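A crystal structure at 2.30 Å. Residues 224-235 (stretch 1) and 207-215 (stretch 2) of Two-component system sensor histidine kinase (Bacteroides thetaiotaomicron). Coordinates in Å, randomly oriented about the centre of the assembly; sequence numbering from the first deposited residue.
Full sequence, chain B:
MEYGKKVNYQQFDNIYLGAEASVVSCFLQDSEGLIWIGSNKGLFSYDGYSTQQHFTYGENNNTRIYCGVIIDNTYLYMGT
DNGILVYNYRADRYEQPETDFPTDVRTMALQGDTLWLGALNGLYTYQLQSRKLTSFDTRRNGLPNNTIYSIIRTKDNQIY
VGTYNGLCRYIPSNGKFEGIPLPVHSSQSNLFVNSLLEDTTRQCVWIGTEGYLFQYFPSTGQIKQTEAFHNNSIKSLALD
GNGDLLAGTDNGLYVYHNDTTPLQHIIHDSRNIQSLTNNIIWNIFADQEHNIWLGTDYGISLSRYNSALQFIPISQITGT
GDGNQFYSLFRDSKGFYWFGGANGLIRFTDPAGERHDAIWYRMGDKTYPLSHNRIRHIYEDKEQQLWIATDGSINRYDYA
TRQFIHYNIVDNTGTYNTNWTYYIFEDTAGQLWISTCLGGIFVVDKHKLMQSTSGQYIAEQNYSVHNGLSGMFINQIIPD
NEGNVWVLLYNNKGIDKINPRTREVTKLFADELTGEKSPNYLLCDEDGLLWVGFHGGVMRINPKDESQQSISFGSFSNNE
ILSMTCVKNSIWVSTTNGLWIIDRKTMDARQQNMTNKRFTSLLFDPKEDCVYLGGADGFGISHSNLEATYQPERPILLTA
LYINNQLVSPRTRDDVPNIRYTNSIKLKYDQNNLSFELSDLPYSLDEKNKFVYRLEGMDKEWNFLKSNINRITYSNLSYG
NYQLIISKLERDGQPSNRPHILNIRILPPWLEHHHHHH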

# COMPACT_ATOMS: atom_id res chain seq x y z
N LYS B 224 21.23 -21.16 13.97
CA LYS B 224 20.63 -22.33 14.57
C LYS B 224 20.76 -23.48 13.58
O LYS B 224 20.51 -23.33 12.39
CB LYS B 224 19.18 -22.02 14.86
CG LYS B 224 18.53 -22.97 15.80
CD LYS B 224 17.03 -22.64 15.98
CE LYS B 224 16.25 -23.95 16.13
NZ LYS B 224 14.77 -23.79 16.03
N GLN B 225 21.21 -24.63 14.08
CA GLN B 225 21.24 -25.88 13.33
C GLN B 225 19.88 -26.51 13.52
O GLN B 225 19.68 -27.29 14.46
CB GLN B 225 22.30 -26.79 13.91
CG GLN B 225 23.31 -27.29 12.97
CD GLN B 225 24.23 -28.27 13.68
OE1 GLN B 225 23.80 -29.37 14.10
NE2 GLN B 225 25.49 -27.86 13.89
N THR B 226 18.94 -26.14 12.66
CA THR B 226 17.57 -26.60 12.76
C THR B 226 17.36 -28.09 12.43
O THR B 226 16.52 -28.73 13.05
CB THR B 226 16.65 -25.77 11.87
OG1 THR B 226 16.91 -24.37 12.09
CG2 THR B 226 15.18 -26.11 12.15
N GLU B 227 18.06 -28.63 11.43
CA GLU B 227 17.95 -30.04 11.10
C GLU B 227 19.34 -30.54 10.66
O GLU B 227 20.15 -29.78 10.14
CB GLU B 227 16.95 -30.29 9.97
CG GLU B 227 15.57 -29.71 10.16
CD GLU B 227 14.81 -30.36 11.34
OE1 GLU B 227 15.13 -31.51 11.73
OE2 GLU B 227 13.88 -29.69 11.87
N ALA B 228 19.62 -31.82 10.90
CA ALA B 228 20.86 -32.47 10.51
C ALA B 228 20.43 -33.76 9.83
O ALA B 228 19.75 -34.59 10.42
CB ALA B 228 21.77 -32.72 11.75
N PHE B 229 20.71 -33.87 8.53
CA PHE B 229 20.21 -34.96 7.72
C PHE B 229 21.43 -35.47 6.99
O PHE B 229 21.66 -35.08 5.84
CB PHE B 229 19.30 -34.40 6.63
CG PHE B 229 17.97 -33.84 7.10
CD1 PHE B 229 17.32 -34.33 8.24
CD2 PHE B 229 17.32 -32.89 6.34
CE1 PHE B 229 16.06 -33.82 8.64
CE2 PHE B 229 16.06 -32.38 6.73
CZ PHE B 229 15.43 -32.86 7.90
N HIS B 230 22.23 -36.28 7.64
CA HIS B 230 23.45 -36.86 7.03
C HIS B 230 23.19 -37.55 5.69
O HIS B 230 22.12 -38.19 5.52
CB HIS B 230 23.97 -37.90 7.99
CG HIS B 230 25.24 -38.53 7.56
ND1 HIS B 230 25.43 -39.90 7.59
CD2 HIS B 230 26.39 -37.99 7.09
CE1 HIS B 230 26.65 -40.17 7.16
NE2 HIS B 230 27.25 -39.03 6.85
N ASN B 231 24.14 -37.46 4.75
CA ASN B 231 23.96 -38.02 3.37
C ASN B 231 22.70 -37.51 2.62
O ASN B 231 22.26 -38.11 1.61
CB ASN B 231 23.97 -39.57 3.35
CG ASN B 231 25.34 -40.18 3.72
OD1 ASN B 231 26.41 -39.57 3.53
ND2 ASN B 231 25.30 -41.40 4.26
N ASN B 232 22.10 -36.42 3.10
CA ASN B 232 21.01 -35.78 2.34
C ASN B 232 21.45 -34.34 2.11
O ASN B 232 22.27 -33.83 2.84
CB ASN B 232 19.70 -35.88 3.12
CG ASN B 232 18.43 -35.88 2.20
OD1 ASN B 232 18.49 -35.65 0.96
ND2 ASN B 232 17.26 -36.12 2.83
N SER B 233 21.03 -33.71 1.04
CA SER B 233 21.33 -32.29 0.89
C SER B 233 20.04 -31.56 0.61
O SER B 233 19.12 -32.10 0.00
CB SER B 233 22.30 -32.04 -0.25
OG SER B 233 21.85 -32.74 -1.37
N ILE B 234 19.96 -30.33 1.10
CA ILE B 234 18.85 -29.51 0.83
C ILE B 234 19.10 -28.79 -0.48
O ILE B 234 20.09 -28.06 -0.60
CB ILE B 234 18.66 -28.49 1.91
CG1 ILE B 234 18.48 -29.17 3.26
CG2 ILE B 234 17.42 -27.59 1.60
CD1 ILE B 234 17.15 -29.61 3.50
N LYS B 235 18.21 -29.00 -1.45
CA LYS B 235 18.35 -28.40 -2.79
C LYS B 235 17.44 -27.20 -3.04
O LYS B 235 17.71 -26.37 -3.91
CB LYS B 235 18.04 -29.46 -3.86
CG LYS B 235 18.76 -30.75 -3.64
CD LYS B 235 18.86 -31.59 -4.91
CE LYS B 235 20.10 -32.53 -4.89
NZ LYS B 235 21.43 -31.88 -4.45
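Stretch 2 (207-215) IGTEGYLFQ

Stretch 2 runs alongside stretch 1 in the opposite sense, and both chains are largely extended, and each turns one corner, at His230 and Asn231 in stretch 1 and at Glu210 and Gly211 in stretch 2. Strand 224-229 pairs with strand 212-215 at 175° between their N-to-C directions, almost exactly antiparallel, with the axes approaching to 4.7 Å. Beyond the corners, strand 232-235 meets strand 207-209 far less squarely: the signed crossing angle is -138° and the closest approach of the axes is 5.2 Å. Together the two stretches bury 800 Å², both sides summed.

The register begins with Lys224 opposite Gln215, a hydrogen-bonded pair in which Lys224 N donates to Gln215 O (2.9 Å) and Gln215 N to Lys224 O (3.0 Å). Gln225 then faces Phe214 with their CA atoms 4.8 Å apart. A beta bulge follows: the register slips by one residue, so that Glu227 rather than Thr226 pairs with Leu213. Thr226 adopts phi/psi of -71/-38, which interrupts the extended course and brings two successive amides to one carbonyl. Leu213 O accepts a bond from Glu227 N at 3.3 Å and a weak one from Thr226 N at 3.0 Å, while Leu213 N returns a bond to Glu227 O at 3.1 Å. Ala228 lies against Tyr212 (CA-CA 4.5 Å), and Phe229 N donates to Gly211 O at 2.9 Å.

Stretch 1 now turns a corner through a type II beta turn from Phe229 to Asn232, closed by Asn232 N bonding to Phe229 O at 3.1 Å. Gly211, with phi/psi of 104/-17, has a conformation that calls for glycine, since a CB would be jammed against the preceding carbonyl. Its amide N makes a weak bond to Asn232 O (3.0 Å). Ser233 and Glu210 come close, with CA atoms 4.0 Å apart, and Ile234 N forms a nearly linear bond to Thr209 O (3.0 Å, 171°).

The side chains of Gln225, Ala228, Tyr212 and Phe214 share one face of the sheet. Gln225 reaches both rings, its CD lying 3.4 Å from Tyr212 CE2 and its CG 3.6 Å from Phe214 CE2; Ala228 CB adds an apolar contact with Tyr212 CE2 at 4.1 Å. On the other face lie Lys224, Glu227, Leu213 and Gln215. Here CB of Glu227 and CB of Leu213 are 4.0 Å apart, but the end of the glutamate side chain leads away. The bulge directs Thr226 toward stretch 2, where its OG1 donates to Gln215 OE1 at 3.0 Å, adding a side-chain bond to the backbone ladder.

Past the corners, Ile234 points toward stretch 2 in an m rotamer and packs on bare backbone: its CB is 3.6 Å from Gly208 CA, and its CG1 is 3.9 Å from Tyr212 O. Such proximity leaves no room for a side chain at Gly208, whose ideal CB would lie 2.4 Å from Ile234 CG2.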

# COMPACT_ATOMS: atom_id res chain seq x y z
N ILE B 207 18.88 -21.57 5.24
CA ILE B 207 20.11 -21.92 4.52
C ILE B 207 20.22 -23.44 4.37
O ILE B 207 20.32 -24.17 5.33
CB ILE B 207 21.36 -21.42 5.29
CG1 ILE B 207 21.21 -19.91 5.62
CG2 ILE B 207 22.61 -21.61 4.43
CD1 ILE B 207 21.94 -19.49 6.87
N GLY B 208 20.10 -23.93 3.15
CA GLY B 208 20.19 -25.36 2.91
C GLY B 208 21.54 -25.72 2.31
O GLY B 208 22.02 -25.10 1.36
N THR B 209 22.14 -26.73 2.88
CA THR B 209 23.46 -27.19 2.57
C THR B 209 23.42 -28.72 2.43
O THR B 209 22.38 -29.36 2.60
CB THR B 209 24.46 -26.85 3.73
OG1 THR B 209 24.12 -27.60 4.91
CG2 THR B 209 24.49 -25.35 4.08
N GLU B 210 24.55 -29.31 2.11
CA GLU B 210 24.72 -30.71 2.29
C GLU B 210 24.80 -30.97 3.77
O GLU B 210 25.76 -30.56 4.44
CB GLU B 210 26.02 -31.20 1.62
CG GLU B 210 26.31 -32.71 1.87
CD GLU B 210 27.12 -33.43 0.72
OE1 GLU B 210 27.28 -32.84 -0.40
OE2 GLU B 210 27.58 -34.60 0.96
N GLY B 211 23.79 -31.65 4.30
CA GLY B 211 23.83 -32.17 5.66
C GLY B 211 23.03 -31.41 6.71
O GLY B 211 22.79 -31.93 7.79
N TYR B 212 22.64 -30.18 6.44
CA TYR B 212 22.06 -29.34 7.47
C TYR B 212 21.14 -28.36 6.82
O TYR B 212 21.35 -27.95 5.68
CB TYR B 212 23.14 -28.50 8.13
CG TYR B 212 24.16 -29.27 8.89
CD1 TYR B 212 25.33 -29.71 8.28
CD2 TYR B 212 23.96 -29.56 10.25
CE1 TYR B 212 26.29 -30.44 9.00
CE2 TYR B 212 24.94 -30.26 10.98
CZ TYR B 212 26.08 -30.72 10.35
OH TYR B 212 27.03 -31.38 11.11
N LEU B 213 20.16 -27.96 7.61
CA LEU B 213 19.31 -26.83 7.37
C LEU B 213 19.57 -25.81 8.56
O LEU B 213 19.44 -26.20 9.75
CB LEU B 213 17.86 -27.31 7.44
CG LEU B 213 16.79 -26.26 7.16
CD1 LEU B 213 17.03 -25.54 5.80
CD2 LEU B 213 15.38 -26.88 7.23
N PHE B 214 19.97 -24.58 8.24
CA PHE B 214 20.23 -23.53 9.22
C PHE B 214 19.18 -22.47 9.17
O PHE B 214 18.63 -22.19 8.10
CB PHE B 214 21.56 -22.87 8.97
CG PHE B 214 22.73 -23.80 9.12
CD1 PHE B 214 23.26 -24.47 8.03
CD2 PHE B 214 23.35 -23.98 10.39
CE1 PHE B 214 24.42 -25.35 8.20
CE2 PHE B 214 24.47 -24.83 10.57
CZ PHE B 214 25.00 -25.53 9.44
N GLN B 215 18.94 -21.83 10.31
CA GLN B 215 18.31 -20.53 10.31
C GLN B 215 19.31 -19.51 10.80
O GLN B 215 19.87 -19.68 11.87
CB GLN B 215 17.18 -20.53 11.29
CG GLN B 215 15.96 -21.17 10.79
CD GLN B 215 14.92 -21.29 11.87
OE1 GLN B 215 14.97 -22.20 12.72
NE2 GLN B 215 13.94 -20.38 11.83